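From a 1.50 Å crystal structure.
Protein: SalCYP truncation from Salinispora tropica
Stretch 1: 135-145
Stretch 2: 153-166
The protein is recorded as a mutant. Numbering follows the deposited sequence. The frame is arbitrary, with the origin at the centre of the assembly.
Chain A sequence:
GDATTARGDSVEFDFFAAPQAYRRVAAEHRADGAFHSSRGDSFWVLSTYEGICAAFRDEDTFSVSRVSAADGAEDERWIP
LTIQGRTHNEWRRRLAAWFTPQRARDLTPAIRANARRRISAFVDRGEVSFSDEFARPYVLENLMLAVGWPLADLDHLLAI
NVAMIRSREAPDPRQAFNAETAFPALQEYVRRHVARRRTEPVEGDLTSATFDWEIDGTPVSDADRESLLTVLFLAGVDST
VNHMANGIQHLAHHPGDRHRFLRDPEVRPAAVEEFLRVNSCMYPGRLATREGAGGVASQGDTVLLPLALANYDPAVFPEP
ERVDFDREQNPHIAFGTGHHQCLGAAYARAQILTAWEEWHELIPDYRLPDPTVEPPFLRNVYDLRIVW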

# COMPACT_ATOMS: atom_id res chain seq x y z
N ALA A 135 -0.83 -10.35 10.60
CA ALA A 135 -0.24 -9.54 9.54
C ALA A 135 0.08 -8.13 10.02
O ALA A 135 1.13 -7.59 9.67
CB ALA A 135 -1.15 -9.49 8.31
N ARG A 136 -0.81 -7.51 10.80
CA ARG A 136 -0.54 -6.12 11.19
C ARG A 136 0.68 -6.00 12.09
O ARG A 136 1.56 -5.16 11.80
CB ARG A 136 -1.78 -5.49 11.83
CG ARG A 136 -1.67 -3.98 11.99
CD ARG A 136 -2.98 -3.38 12.46
NE ARG A 136 -4.03 -3.63 11.47
CZ ARG A 136 -5.10 -4.39 11.67
NH1 ARG A 136 -5.33 -5.00 12.83
NH2 ARG A 136 -5.96 -4.54 10.67
N PRO A 137 0.82 -6.76 13.19
CA PRO A 137 2.06 -6.64 13.96
C PRO A 137 3.29 -7.07 13.17
O PRO A 137 4.37 -6.48 13.35
CB PRO A 137 1.80 -7.53 15.19
CG PRO A 137 0.66 -8.32 14.88
CD PRO A 137 -0.15 -7.64 13.83
N TYR A 138 3.15 -8.05 12.28
CA TYR A 138 4.25 -8.46 11.41
C TYR A 138 4.73 -7.30 10.55
O TYR A 138 5.91 -6.95 10.54
CB TYR A 138 3.76 -9.61 10.52
CG TYR A 138 4.59 -9.96 9.33
CD1 TYR A 138 5.81 -10.61 9.47
CD2 TYR A 138 4.17 -9.66 8.05
CE1 TYR A 138 6.57 -10.95 8.37
CE2 TYR A 138 4.90 -10.01 6.96
CZ TYR A 138 6.07 -10.67 7.10
OH TYR A 138 6.78 -11.01 5.99
N VAL A 139 3.81 -6.69 9.81
CA VAL A 139 4.16 -5.60 8.91
C VAL A 139 4.70 -4.41 9.68
O VAL A 139 5.67 -3.77 9.24
CB VAL A 139 2.94 -5.22 8.05
CG1 VAL A 139 3.20 -3.94 7.26
CG2 VAL A 139 2.61 -6.36 7.09
N LEU A 140 4.08 -4.06 10.80
CA LEU A 140 4.57 -2.92 11.57
C LEU A 140 5.96 -3.18 12.13
O LEU A 140 6.81 -2.29 12.12
CB LEU A 140 3.59 -2.58 12.68
CG LEU A 140 3.99 -1.43 13.60
CD1 LEU A 140 4.25 -0.14 12.84
CD2 LEU A 140 2.90 -1.25 14.66
N GLU A 141 6.22 -4.39 12.63
CA GLU A 141 7.57 -4.73 13.07
C GLU A 141 8.57 -4.51 11.94
O GLU A 141 9.63 -3.90 12.13
CB GLU A 141 7.64 -6.18 13.57
CG GLU A 141 9.05 -6.63 13.93
CD GLU A 141 9.13 -8.01 14.57
OE1 GLU A 141 8.13 -8.47 15.18
OE2 GLU A 141 10.20 -8.63 14.42
N ASN A 142 8.25 -5.00 10.74
CA ASN A 142 9.13 -4.84 9.60
C ASN A 142 9.33 -3.37 9.26
O ASN A 142 10.44 -2.95 8.92
CB ASN A 142 8.55 -5.56 8.37
CG ASN A 142 8.43 -7.04 8.56
OD1 ASN A 142 9.23 -7.68 9.24
ND2 ASN A 142 7.40 -7.62 7.92
N LEU A 143 8.26 -2.57 9.31
CA LEU A 143 8.37 -1.13 9.04
C LEU A 143 9.32 -0.47 10.03
O LEU A 143 10.20 0.31 9.65
CB LEU A 143 7.00 -0.46 9.12
CG LEU A 143 6.95 1.04 8.81
CD1 LEU A 143 7.39 1.33 7.41
CD2 LEU A 143 5.56 1.60 9.06
N MET A 144 9.13 -0.77 11.32
CA MET A 144 9.97 -0.21 12.37
C MET A 144 11.43 -0.56 12.14
O MET A 144 12.31 0.28 12.34
CB MET A 144 9.49 -0.71 13.72
CG MET A 144 8.13 -0.15 14.11
SD MET A 144 7.43 -0.98 15.55
CE MET A 144 8.40 -0.20 16.82
N LEU A 145 11.70 -1.78 11.69
CA LEU A 145 13.08 -2.18 11.42
C LEU A 145 13.67 -1.33 10.31
O LEU A 145 14.81 -0.85 10.42
CB LEU A 145 13.15 -3.66 11.05
CG LEU A 145 14.56 -4.23 10.84
CD1 LEU A 145 15.41 -4.05 12.06
CD2 LEU A 145 14.53 -5.70 10.42
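Stretch 2 (153-166) DLDHLLAINVAMIR

An arginine serves as the knob of this helix-helix contact: the side chain of R136 reaches out of stretch 1 and sits in a hole formed by L158, N161, V162 and I165 of stretch 2, yet no hydrogen bond crosses between the two stretches. Its CA-to-CB bond points toward stretch 2, and chi angles of t, t and m lead it along the partner helix toward its C-terminal end. Methylenes and guanidinium both pack, with R136 CG 3.6 Å from L158 CD1 and R136 CD 4.0 Å from V162 CG2. R136 CD also lies 3.2 Å from N161 OD1, a close approach of a carbon to a carbonyl oxygen. Farther out, R136 NE is 3.5 Å from I165 CD1. The charged end is not left without a partner, since R136 NH1 is hydrogen-bonded elsewhere in the structure.

Stretch 1 is helical throughout, part of a longer helix that extends beyond both of its ends, and it is kinked at P137, whose ring nitrogen has no hydrogen to give to the preceding turn. Stretch 2 starts at D153, in the N-cap position although its side chain makes no capping bond, and runs as a helix from L154 to I165; R166 is the first residue to leave helical phi/psi. The two helix axes approach to 10.3 Å, and their N-to-C directions differ by 118°, so the second helix crosses the first obliquely, more against its direction than along it. The backbone register follows this reversed sense: the CA atoms of P137 and L158 are 6.7 Å apart, and those of E141 and L154 6.6 Å.

Between these points the packing is apolar. L140 points toward stretch 2 and brings its CD2 methyl against the backbone as well as the side chains: L140 CD2 is 3.4 Å from L158 N and 3.7 Å from L157 C, and it lies 3.9 Å from both L157 CB and L158 CB. L158 N keeps its helical hydrogen bond to L154 O at 2.7 Å, so the methyl rests on an amide that is already paired. P137, set sideways, adds a looser contact, its CB 4.3 Å from L158 CD2. L154 and L158 also leave their backbone sideways, but the ends of their side chains come nearer to stretch 1; L154 CD1 reaches 3.6 Å from E141 CB, while both carboxylate oxygens of E141 are hydrogen-bonded elsewhere.

M144 meets the start of the second helix. Its CE methyl stands 3.5 Å from L154 N and 3.8 Å from D153 C, so it rests on the first turn, and 3.8 Å from L157 CD1. The sulfur joins the same patch, with M144 SD 3.9 Å from L154 CB. Together these contacts bury 530 Å², counted over both sides. A135, V139 and L143 make no contact with stretch 2, and Y138 points away from it.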

# COMPACT_ATOMS: atom_id res chain seq x y z
N ASP A 153 8.73 -0.29 21.05
CA ASP A 153 7.57 0.58 20.91
C ASP A 153 6.47 -0.03 20.05
O ASP A 153 5.48 0.65 19.77
CB ASP A 153 7.97 1.92 20.28
CG ASP A 153 9.01 2.67 21.10
OD1 ASP A 153 9.09 2.47 22.34
OD2 ASP A 153 9.75 3.48 20.50
N LEU A 154 6.60 -1.30 19.66
CA LEU A 154 5.64 -1.90 18.72
C LEU A 154 4.22 -1.86 19.27
O LEU A 154 3.28 -1.51 18.55
CB LEU A 154 6.06 -3.33 18.39
CG LEU A 154 5.24 -4.02 17.29
CD1 LEU A 154 6.06 -5.13 16.68
CD2 LEU A 154 3.91 -4.57 17.80
N ASP A 155 4.03 -2.28 20.52
CA ASP A 155 2.68 -2.31 21.07
C ASP A 155 2.07 -0.92 21.07
O ASP A 155 0.89 -0.75 20.76
CB ASP A 155 2.69 -2.90 22.48
CG ASP A 155 3.00 -4.40 22.50
OD1 ASP A 155 2.66 -5.10 21.53
OD2 ASP A 155 3.60 -4.87 23.49
N HIS A 156 2.87 0.11 21.37
CA HIS A 156 2.37 1.47 21.36
C HIS A 156 1.95 1.88 19.96
O HIS A 156 0.85 2.40 19.75
CB HIS A 156 3.45 2.42 21.89
CG HIS A 156 3.01 3.84 22.04
ND1 HIS A 156 3.43 4.84 21.19
CD2 HIS A 156 2.19 4.43 22.94
CE1 HIS A 156 2.90 5.99 21.57
NE2 HIS A 156 2.13 5.77 22.62
N LEU A 157 2.81 1.63 18.97
CA LEU A 157 2.51 2.03 17.61
C LEU A 157 1.38 1.20 17.03
O LEU A 157 0.57 1.71 16.25
CB LEU A 157 3.76 1.92 16.73
CG LEU A 157 4.91 2.88 17.06
CD1 LEU A 157 6.00 2.68 16.04
CD2 LEU A 157 4.42 4.32 17.10
N LEU A 158 1.29 -0.08 17.41
CA LEU A 158 0.18 -0.89 16.93
C LEU A 158 -1.15 -0.32 17.42
O LEU A 158 -2.13 -0.29 16.67
CB LEU A 158 0.35 -2.33 17.41
CG LEU A 158 -0.62 -3.36 16.84
CD1 LEU A 158 -0.39 -3.57 15.38
CD2 LEU A 158 -0.44 -4.68 17.55
N ALA A 159 -1.18 0.15 18.67
CA ALA A 159 -2.39 0.76 19.22
C ALA A 159 -2.78 2.02 18.46
O ALA A 159 -3.97 2.27 18.23
CB ALA A 159 -2.18 1.07 20.71
N ILE A 160 -1.80 2.84 18.08
CA ILE A 160 -2.09 4.02 17.28
C ILE A 160 -2.70 3.60 15.94
O ILE A 160 -3.73 4.13 15.51
CB ILE A 160 -0.82 4.86 17.08
CG1 ILE A 160 -0.37 5.43 18.43
CG2 ILE A 160 -1.08 5.98 16.07
CD1 ILE A 160 0.93 6.24 18.36
N ASN A 161 -2.06 2.64 15.27
CA ASN A 161 -2.52 2.21 13.96
C ASN A 161 -3.95 1.68 14.01
O ASN A 161 -4.78 2.01 13.17
CB ASN A 161 -1.56 1.15 13.41
CG ASN A 161 -2.02 0.58 12.10
OD1 ASN A 161 -2.95 -0.23 12.06
ND2 ASN A 161 -1.38 0.98 11.02
N VAL A 162 -4.24 0.85 15.02
CA VAL A 162 -5.58 0.26 15.14
C VAL A 162 -6.62 1.35 15.40
O VAL A 162 -7.73 1.32 14.84
CB VAL A 162 -5.58 -0.81 16.25
CG1 VAL A 162 -7.01 -1.22 16.62
CG2 VAL A 162 -4.76 -2.01 15.80
N ALA A 163 -6.31 2.30 16.27
CA ALA A 163 -7.25 3.39 16.54
C ALA A 163 -7.54 4.18 15.27
O ALA A 163 -8.67 4.65 15.06
CB ALA A 163 -6.69 4.31 17.62
N MET A 164 -6.54 4.34 14.40
CA MET A 164 -6.76 5.07 13.16
C MET A 164 -7.66 4.29 12.22
O MET A 164 -8.55 4.86 11.59
CB MET A 164 -5.42 5.37 12.49
CG MET A 164 -4.59 6.38 13.27
SD MET A 164 -3.12 6.92 12.39
CE MET A 164 -2.62 8.29 13.41
N ILE A 165 -7.45 2.97 12.10
CA ILE A 165 -8.34 2.16 11.28
C ILE A 165 -9.77 2.25 11.80
O ILE A 165 -10.72 2.44 11.03
CB ILE A 165 -7.85 0.70 11.23
CG1 ILE A 165 -6.53 0.60 10.49
CG2 ILE A 165 -8.90 -0.19 10.54
CD1 ILE A 165 -5.83 -0.72 10.68
N ARG A 166 -9.94 2.11 13.12
CA ARG A 166 -11.26 2.06 13.74
C ARG A 166 -11.89 3.44 13.91
O ARG A 166 -12.93 3.54 14.58
CB ARG A 166 -11.19 1.37 15.10
CG ARG A 166 -10.83 -0.10 15.02
CD ARG A 166 -11.25 -0.86 16.27
NE ARG A 166 -11.60 -2.24 15.97
CZ ARG A 166 -12.79 -2.64 15.51
NH1 ARG A 166 -13.02 -3.92 15.26
NH2 ARG A 166 -13.75 -1.75 15.29